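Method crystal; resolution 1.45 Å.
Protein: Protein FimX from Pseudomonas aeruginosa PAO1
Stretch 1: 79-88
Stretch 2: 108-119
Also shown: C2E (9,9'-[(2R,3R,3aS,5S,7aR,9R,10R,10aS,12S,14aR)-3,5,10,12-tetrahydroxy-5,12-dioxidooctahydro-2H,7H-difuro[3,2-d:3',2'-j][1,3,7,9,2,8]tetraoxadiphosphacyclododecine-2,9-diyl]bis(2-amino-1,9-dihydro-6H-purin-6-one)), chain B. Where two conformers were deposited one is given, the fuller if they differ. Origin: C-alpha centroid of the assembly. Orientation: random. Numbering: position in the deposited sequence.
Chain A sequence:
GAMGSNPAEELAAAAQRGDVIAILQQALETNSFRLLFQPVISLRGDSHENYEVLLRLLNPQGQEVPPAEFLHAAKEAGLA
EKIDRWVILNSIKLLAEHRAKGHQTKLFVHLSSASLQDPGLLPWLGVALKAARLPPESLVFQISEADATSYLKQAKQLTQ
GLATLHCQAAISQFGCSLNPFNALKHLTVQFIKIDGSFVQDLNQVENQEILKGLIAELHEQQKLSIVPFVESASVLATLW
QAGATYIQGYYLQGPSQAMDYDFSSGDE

Stretch 1, residues 79-88: LAEKIDRWVI
Stretch 2 108-119: FVHLSSASLQDP

A buried carboxylate can organize a whole junction when each of its oxygens is given separate work, and Asp-84 of FimX is a clear example. Its side chain (chi1 -76°, m) leaves helix 80-88 toward the second stretch, where OD2 accepts from Ser-115 OG at 2.6 Å, from Ser-112 OG at 2.8 Å and from Ser-112 N at 2.9 Å. OD1 instead accepts from C2E N21 at 3.0 Å, and a water donates both to Asp-84 OD1 and to His-110 O (2.8 Å each) while accepting from C2E N11. Ser-112 (chi1 70°, p) also N-caps helix 113-116, its OG weakly accepting from Ser-115 N at 3.5 Å.

The next residue, Arg-85 (m, m, t), forms a salt bridge, NH1 to Asp-118 OD1 at 3.0 Å, with the carboxylate at the guanidinium edge. A second water links Arg-85 NE, Ser-115 OG and Asp-118 OD1.

Apolar packing flanks this polar centre. Ala-80 CB lies 3.7 Å from Ala-114 CB; at the other end, Val-87 CG1 meets Val-109 CG1 at 3.8 Å and Ile-88 CD1 meets Leu-111 CD2 at 3.8 Å. The register pairs Glu-81 with Ser-115, Asp-84 with Leu-111 and Ile-88 with Val-109, as the helix runs nearly antiparallel (165°) to strand 108-110.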

# COMPACT_ATOMS: atom_id res chain seq x y z
N LEU A 79 12.69 -15.55 -0.02
CA LEU A 79 12.90 -14.53 -1.06
C LEU A 79 12.07 -13.26 -0.86
O LEU A 79 12.17 -12.33 -1.67
CB LEU A 79 12.59 -15.11 -2.44
CG LEU A 79 13.46 -16.30 -2.87
CD1 LEU A 79 13.02 -16.81 -4.24
CD2 LEU A 79 14.95 -15.95 -2.84
N ALA A 80 11.23 -13.21 0.18
CA ALA A 80 10.28 -12.10 0.30
C ALA A 80 10.96 -10.76 0.57
O ALA A 80 10.54 -9.73 0.03
CB ALA A 80 9.20 -12.40 1.37
N GLU A 81 12.00 -10.77 1.39
CA GLU A 81 12.73 -9.54 1.67
C GLU A 81 13.39 -9.01 0.41
O GLU A 81 13.33 -7.81 0.12
CB GLU A 81 13.78 -9.76 2.76
CG GLU A 81 13.21 -10.23 4.10
CD GLU A 81 13.21 -11.75 4.25
OE1 GLU A 81 13.18 -12.47 3.23
OE2 GLU A 81 13.23 -12.22 5.41
N LYS A 82 14.01 -9.90 -0.37
CA LYS A 82 14.64 -9.50 -1.62
C LYS A 82 13.64 -8.92 -2.62
O LYS A 82 13.94 -7.95 -3.30
CB LYS A 82 15.38 -10.68 -2.27
CG LYS A 82 16.79 -10.86 -1.75
CD LYS A 82 17.58 -11.81 -2.64
CE LYS A 82 17.88 -13.11 -1.92
NZ LYS A 82 18.81 -12.86 -0.78
N ILE A 83 12.46 -9.51 -2.72
CA ILE A 83 11.43 -8.94 -3.58
C ILE A 83 11.04 -7.54 -3.12
O ILE A 83 10.95 -6.60 -3.93
CB ILE A 83 10.18 -9.86 -3.65
CG1 ILE A 83 10.52 -11.12 -4.46
CG2 ILE A 83 8.99 -9.11 -4.22
CD1 ILE A 83 9.40 -12.16 -4.47
N ASP A 84 10.83 -7.37 -1.82
CA ASP A 84 10.50 -6.05 -1.30
C ASP A 84 11.61 -5.03 -1.58
O ASP A 84 11.32 -3.89 -1.94
CB ASP A 84 10.19 -6.11 0.21
CG ASP A 84 8.82 -6.70 0.52
OD1 ASP A 84 7.98 -6.83 -0.39
OD2 ASP A 84 8.61 -7.04 1.70
N ARG A 85 12.87 -5.42 -1.43
CA ARG A 85 13.96 -4.48 -1.72
C ARG A 85 13.96 -4.10 -3.20
O ARG A 85 14.22 -2.94 -3.52
CB ARG A 85 15.33 -5.06 -1.35
CG ARG A 85 15.48 -5.55 0.10
CD ARG A 85 15.51 -4.45 1.14
NE ARG A 85 15.77 -4.97 2.49
CZ ARG A 85 16.98 -5.08 3.03
NH1 ARG A 85 17.12 -5.57 4.26
NH2 ARG A 85 18.06 -4.70 2.36
N TRP A 86 13.66 -5.05 -4.09
CA TRP A 86 13.58 -4.75 -5.52
C TRP A 86 12.49 -3.71 -5.77
O TRP A 86 12.69 -2.73 -6.50
CB TRP A 86 13.30 -6.03 -6.34
CG TRP A 86 13.44 -5.83 -7.81
CD1 TRP A 86 14.56 -6.09 -8.57
CD2 TRP A 86 12.46 -5.31 -8.72
NE1 TRP A 86 14.33 -5.76 -9.87
CE2 TRP A 86 13.06 -5.26 -10.00
CE3 TRP A 86 11.15 -4.85 -8.57
CZ2 TRP A 86 12.38 -4.80 -11.13
CZ3 TRP A 86 10.47 -4.39 -9.70
CH2 TRP A 86 11.10 -4.36 -10.96
N VAL A 87 11.33 -3.90 -5.15
CA VAL A 87 10.22 -2.99 -5.35
C VAL A 87 10.56 -1.61 -4.81
O VAL A 87 10.34 -0.61 -5.49
CB VAL A 87 8.94 -3.51 -4.67
CG1 VAL A 87 7.85 -2.42 -4.67
CG2 VAL A 87 8.45 -4.80 -5.35
N ILE A 88 11.12 -1.56 -3.60
CA ILE A 88 11.44 -0.30 -2.96
C ILE A 88 12.53 0.43 -3.74
O ILE A 88 12.43 1.62 -3.98
CB ILE A 88 11.90 -0.50 -1.51
CG1 ILE A 88 10.74 -1.08 -0.68
CG2 ILE A 88 12.39 0.81 -0.90
CD1 ILE A 88 11.19 -1.65 0.66
N PHE A 108 2.74 4.68 -2.56
CA PHE A 108 2.36 3.74 -1.51
C PHE A 108 2.93 2.38 -1.88
O PHE A 108 2.60 1.83 -2.95
CB PHE A 108 0.83 3.65 -1.41
CG PHE A 108 0.19 4.87 -0.78
CD1 PHE A 108 -0.43 4.77 0.47
CD2 PHE A 108 0.19 6.09 -1.42
CE1 PHE A 108 -1.03 5.87 1.06
CE2 PHE A 108 -0.41 7.20 -0.84
CZ PHE A 108 -1.02 7.08 0.41
N VAL A 109 3.80 1.85 -1.02
CA VAL A 109 4.56 0.64 -1.35
C VAL A 109 4.30 -0.42 -0.30
O VAL A 109 4.46 -0.18 0.90
CB VAL A 109 6.07 0.96 -1.40
CG1 VAL A 109 6.90 -0.31 -1.61
CG2 VAL A 109 6.36 2.00 -2.48
N HIS A 110 3.91 -1.61 -0.74
CA HIS A 110 3.63 -2.73 0.15
C HIS A 110 4.89 -3.30 0.79
O HIS A 110 5.96 -3.33 0.17
CB HIS A 110 2.96 -3.86 -0.63
CG HIS A 110 1.56 -3.58 -1.04
ND1 HIS A 110 0.50 -3.63 -0.16
CD2 HIS A 110 1.03 -3.27 -2.25
CE1 HIS A 110 -0.62 -3.36 -0.81
NE2 HIS A 110 -0.33 -3.13 -2.08
N LEU A 111 4.74 -3.75 2.04
CA LEU A 111 5.77 -4.56 2.70
C LEU A 111 5.20 -5.92 3.06
O LEU A 111 4.10 -6.01 3.64
CB LEU A 111 6.27 -3.87 3.97
CG LEU A 111 7.03 -2.57 3.73
CD1 LEU A 111 7.42 -1.98 5.10
CD2 LEU A 111 8.27 -2.77 2.83
N SER A 112 5.94 -6.98 2.77
CA SER A 112 5.55 -8.31 3.25
C SER A 112 5.87 -8.46 4.74
O SER A 112 6.63 -7.68 5.31
CB SER A 112 6.30 -9.40 2.47
OG SER A 112 7.67 -9.39 2.82
N SER A 113 5.29 -9.49 5.36
CA SER A 113 5.58 -9.74 6.77
C SER A 113 7.06 -10.04 6.99
O SER A 113 7.59 -9.75 8.06
CB SER A 113 4.72 -10.89 7.30
OG SER A 113 5.07 -12.11 6.67
N ALA A 114 7.72 -10.62 6.00
CA ALA A 114 9.15 -10.88 6.15
C ALA A 114 9.92 -9.58 6.33
O ALA A 114 10.81 -9.49 7.18
CB ALA A 114 9.67 -11.67 4.95
N SER A 115 9.56 -8.54 5.58
CA SER A 115 10.23 -7.26 5.74
C SER A 115 9.94 -6.62 7.10
O SER A 115 10.80 -5.94 7.67
CB SER A 115 9.90 -6.31 4.59
OG SER A 115 10.53 -6.75 3.40
N LEU A 116 8.75 -6.84 7.64
CA LEU A 116 8.45 -6.33 8.98
C LEU A 116 9.45 -6.87 9.99
O LEU A 116 9.89 -6.16 10.89
CB LEU A 116 7.05 -6.73 9.44
CG LEU A 116 5.89 -6.08 8.71
CD1 LEU A 116 4.57 -6.58 9.26
CD2 LEU A 116 5.99 -4.56 8.84
N GLN A 117 9.79 -8.14 9.83
CA GLN A 117 10.66 -8.82 10.78
C GLN A 117 12.16 -8.63 10.53
O GLN A 117 12.99 -9.17 11.26
CB GLN A 117 10.33 -10.31 10.78
CG GLN A 117 8.91 -10.61 11.22
CD GLN A 117 8.61 -12.09 11.16
OE1 GLN A 117 8.29 -12.62 10.10
NE2 GLN A 117 8.71 -12.76 12.31
N ASP A 118 12.50 -7.87 9.49
CA ASP A 118 13.88 -7.77 9.01
C ASP A 118 14.57 -6.58 9.66
O ASP A 118 14.29 -5.44 9.31
CB ASP A 118 13.84 -7.60 7.49
CG ASP A 118 15.21 -7.57 6.84
OD1 ASP A 118 15.26 -7.48 5.59
OD2 ASP A 118 16.24 -7.62 7.56
N PRO A 119 15.49 -6.84 10.61
CA PRO A 119 16.18 -5.74 11.30
C PRO A 119 17.09 -4.96 10.35
O PRO A 119 17.54 -3.86 10.68
CB PRO A 119 17.02 -6.48 12.34
CG PRO A 119 17.22 -7.84 11.75
CD PRO A 119 15.88 -8.14 11.17
P1 C2E B . -4.16 -5.51 -2.04
O2P C2E B . -4.49 -4.56 -0.80
O1P C2E B . -5.29 -6.45 -2.15
O5' C2E B . -4.14 -4.77 -3.45
C5' C2E B . -5.40 -4.51 -4.09
C4' C2E B . -5.79 -5.57 -5.14
O4' C2E B . -7.03 -5.17 -5.77
C3' C2E B . -4.73 -5.47 -6.24
O3' C2E B . -4.47 -6.78 -6.76
C2' C2E B . -5.36 -4.52 -7.28
O2' C2E B . -4.92 -4.76 -8.61
C1' C2E B . -6.84 -4.86 -7.14
N9 C2E B . -7.76 -3.80 -7.51
C8 C2E B . -7.47 -2.46 -7.65
N7 C2E B . -8.59 -1.79 -7.82
C5 C2E B . -9.63 -2.67 -7.82
C6 C2E B . -11.03 -2.52 -7.96
O6 C2E B . -11.58 -1.42 -8.08
N1 C2E B . -11.76 -3.64 -7.93
C2 C2E B . -11.19 -4.87 -7.77
N2 C2E B . -12.00 -5.97 -7.74
N3 C2E B . -9.89 -5.02 -7.63
C4 C2E B . -9.10 -3.95 -7.64
P11 C2E B . -2.92 -7.18 -6.98
O21 C2E B . -2.89 -8.61 -7.63
O11 C2E B . -2.20 -6.13 -7.73
O5A C2E B . -2.31 -7.20 -5.52
C5A C2E B . -2.82 -8.14 -4.57
C4A C2E B . -1.99 -8.12 -3.29
O4A C2E B . -0.64 -8.48 -3.59
C3A C2E B . -1.89 -6.75 -2.62
O3A C2E B . -2.97 -6.49 -1.72
C2A C2E B . -0.63 -6.93 -1.78
O2A C2E B . -0.91 -7.73 -0.62
C1A C2E B . 0.23 -7.81 -2.70
N91 C2E B . 1.12 -6.95 -3.47
C81 C2E B . 0.90 -6.35 -4.68
N71 C2E B . 1.96 -5.67 -5.01
C51 C2E B . 2.94 -5.86 -4.07
C61 C2E B . 4.27 -5.43 -3.90
O61 C2E B . 4.82 -4.61 -4.65
N11 C2E B . 4.90 -5.88 -2.78
C21 C2E B . 4.30 -6.71 -1.87
N21 C2E B . 4.99 -7.08 -0.75
N31 C2E B . 3.06 -7.09 -2.00
C41 C2E B . 2.39 -6.69 -3.09
O HOH W 1 12.73 -11.30 7.88
O HOH W 2 7.24 -4.62 -1.95
O HOH W 3 13.43 -6.09 3.78